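Local coordinates for protein ACDH-11, isoform b (Caenorhabditis elegans, PDB 4Y9J) that belongs to the acyl-CoA dehydrogenase family and binds flavin-adenine dinucleotide, at residues N160-H165 against A171-R176. Sequence-based numbering, arbitrary orientation.
Sequences NLYGKH and AVDRLR
Tyr-162 reaches from the loop between two helices to the side of the second one, where its ring packs on Val-172 and its hydroxyl bonds to Asp-173. The tight part is apolar: CD1 and CE1 of the ring meet one methyl of the valine, with Tyr-162 CD1 3.6 Å from Val-172 CG1 and Tyr-162 CE1 equally near it. Val-172 is buried and also packs on Leu-156 of helix 143-158, so it touches both the tyrosine and that helix. With CG anti to the backbone N (chi1 -173°), the phenol extends across the helix surface and carries OH on to the next residue. There Tyr-162 OH donates to Asp-173 OD1 at 2.5 Å, a short bond that uses the syn lone pair of the carboxylate oxygen. Ring and carboxylate planes stand 88° apart, and the aspartate sits at the ring's edge. The arrangement belongs to the mainly helical N-terminal domain of the acyl-CoA dehydrogenase fold; here the loop turns back on helix 166-175, which follows directly, with His-165 as its N-cap. Leu-161 O accepts from both Lys-164 N and His-165 N, at 2.9 Å each, which probably helps hold the turn that carries Tyr-162. Thr-169 OG1, bonded to Gly-163 N, ties the same turn to the helix. The polar end is the looser, solvent side: Tyr-162 and Asp-173 are both exposed, in contrast to the buried valine. Within the loop, a separate bond links Lys-164 NZ to Asn-160 O at 3.1 Å, with the donor tilted 28° from the carbonyl plane.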
loop_
_atom_site.group_PDB
_atom_site.type_symbol
_atom_site.label_atom_id
_atom_site.label_comp_id
_atom_site.label_asym_id
_atom_site.label_seq_id
_atom_site.Cartn_x
_atom_site.Cartn_y
_atom_site.Cartn_z
ATOM N N ASN B 160 -30.301 4.764 -36.747
ATOM C CA ASN B 160 -30.485 3.915 -37.927
ATOM C C ASN B 160 -29.208 3.485 -38.568
ATOM O O ASN B 160 -29.124 3.432 -39.778
ATOM C CB ASN B 160 -31.385 4.535 -38.965
ATOM C CG ASN B 160 -32.804 4.536 -38.520
ATOM O OD1 ASN B 160 -33.306 3.575 -37.917
ATOM N ND2 ASN B 160 -33.443 5.634 -38.734
ATOM N N LEU B 161 -28.258 3.108 -37.728
ATOM C CA LEU B 161 -26.983 2.648 -38.172
ATOM C C LEU B 161 -26.938 1.130 -38.266
ATOM O O LEU B 161 -26.077 0.584 -38.965
ATOM C CB LEU B 161 -25.900 3.131 -37.215
ATOM C CG LEU B 161 -25.815 4.629 -36.997
ATOM C CD1 LEU B 161 -24.816 4.931 -35.899
ATOM C CD2 LEU B 161 -25.457 5.243 -38.332
ATOM N N TYR B 162 -27.840 0.429 -37.584
ATOM C CA TYR B 162 -27.786 -1.041 -37.554
ATOM C C TYR B 162 -28.127 -1.652 -38.895
ATOM O O TYR B 162 -29.218 -1.490 -39.441
ATOM C CB TYR B 162 -28.689 -1.608 -36.456
ATOM C CG TYR B 162 -28.556 -3.109 -36.259
ATOM C CD1 TYR B 162 -27.417 -3.638 -35.691
ATOM C CD2 TYR B 162 -29.568 -3.966 -36.541
ATOM C CE1 TYR B 162 -27.288 -4.985 -35.443
ATOM C CE2 TYR B 162 -29.449 -5.329 -36.325
ATOM C CZ TYR B 162 -28.302 -5.827 -35.696
ATOM O OH TYR B 162 -28.070 -7.195 -35.551
ATOM N N GLY B 163 -27.163 -2.351 -39.448
ATOM C CA GLY B 163 -27.292 -2.940 -40.764
ATOM C C GLY B 163 -26.682 -2.090 -41.848
ATOM O O GLY B 163 -26.642 -2.477 -42.962
ATOM N N LYS B 164 -26.250 -0.901 -41.495
ATOM C CA LYS B 164 -25.685 0.051 -42.429
ATOM C C LYS B 164 -24.224 0.362 -42.134
ATOM O O LYS B 164 -23.401 0.420 -42.995
ATOM C CB LYS B 164 -26.427 1.368 -42.273
ATOM C CG LYS B 164 -25.856 2.407 -43.216
ATOM C CD LYS B 164 -26.387 3.777 -42.904
ATOM C CE LYS B 164 -27.729 3.988 -43.565
ATOM N NZ LYS B 164 -28.578 4.722 -42.588
ATOM N N HIS B 165 -23.934 0.631 -40.893
ATOM C CA HIS B 165 -22.635 1.159 -40.526
ATOM C C HIS B 165 -21.865 0.017 -39.943
ATOM O O HIS B 165 -22.355 -0.642 -39.054
ATOM C CB HIS B 165 -22.870 2.221 -39.469
ATOM C CG HIS B 165 -21.618 2.842 -38.976
ATOM N ND1 HIS B 165 -21.168 4.070 -39.410
ATOM C CD2 HIS B 165 -20.709 2.398 -38.091
ATOM C CE1 HIS B 165 -20.038 4.355 -38.798
ATOM N NE2 HIS B 165 -19.730 3.345 -38.013
ATOM N N ALA B 171 -20.862 -3.420 -33.020
ATOM C CA ALA B 171 -21.024 -2.958 -31.650
ATOM C C ALA B 171 -22.392 -3.339 -31.112
ATOM O O ALA B 171 -22.517 -3.930 -30.064
ATOM C CB ALA B 171 -20.775 -1.450 -31.537
ATOM N N VAL B 172 -23.431 -3.049 -31.846
ATOM C CA VAL B 172 -24.754 -3.395 -31.372
ATOM C C VAL B 172 -24.867 -4.909 -31.047
ATOM O O VAL B 172 -25.418 -5.246 -29.969
ATOM C CB VAL B 172 -25.827 -2.941 -32.371
ATOM C CG1 VAL B 172 -27.162 -3.603 -32.095
ATOM C CG2 VAL B 172 -25.970 -1.438 -32.268
ATOM N N ASP B 173 -24.411 -5.758 -31.950
ATOM C CA ASP B 173 -24.505 -7.220 -31.787
ATOM C C ASP B 173 -23.721 -7.686 -30.549
ATOM O O ASP B 173 -24.222 -8.443 -29.771
ATOM C CB ASP B 173 -24.013 -7.974 -33.017
ATOM C CG ASP B 173 -24.998 -7.903 -34.195
ATOM O OD1 ASP B 173 -26.185 -7.653 -33.938
ATOM O OD2 ASP B 173 -24.590 -8.128 -35.359
ATOM N N ARG B 174 -22.536 -7.147 -30.348
ATOM C CA ARG B 174 -21.701 -7.506 -29.186
ATOM C C ARG B 174 -22.126 -6.921 -27.886
ATOM O O ARG B 174 -22.092 -7.600 -26.903
ATOM C CB ARG B 174 -20.271 -7.155 -29.481
ATOM C CG ARG B 174 -19.902 -8.008 -30.688
ATOM C CD ARG B 174 -18.457 -7.935 -31.057
ATOM N NE ARG B 174 -17.686 -8.764 -30.160
ATOM C CZ ARG B 174 -16.495 -9.282 -30.445
ATOM N NH1 ARG B 174 -15.930 -9.048 -31.614
ATOM N NH2 ARG B 174 -15.856 -9.970 -29.521
ATOM N N LEU B 175 -22.542 -5.664 -27.890
ATOM C CA LEU B 175 -23.075 -5.057 -26.707
ATOM C C LEU B 175 -24.289 -5.803 -26.177
ATOM O O LEU B 175 -24.480 -5.855 -24.945
ATOM C CB LEU B 175 -23.397 -3.573 -26.918
ATOM C CG LEU B 175 -22.218 -2.661 -27.312
ATOM C CD1 LEU B 175 -22.692 -1.343 -27.916
ATOM C CD2 LEU B 175 -21.304 -2.379 -26.139
ATOM N N ARG B 176 -25.133 -6.346 -27.069
ATOM C CA ARG B 176 -26.312 -7.129 -26.664
ATOM C C ARG B 176 -26.041 -8.613 -26.432
ATOM O O ARG B 176 -26.947 -9.356 -26.118
ATOM C CB ARG B 176 -27.365 -7.092 -27.812
ATOM C CG ARG B 176 -27.917 -5.749 -28.106
ATOM C CD ARG B 176 -28.696 -5.767 -29.427
ATOM N NE ARG B 176 -29.838 -6.675 -29.342
ATOM C CZ ARG B 176 -30.666 -6.965 -30.347
ATOM N NH1 ARG B 176 -30.465 -6.453 -31.572
ATOM N NH2 ARG B 176 -31.663 -7.834 -30.134
#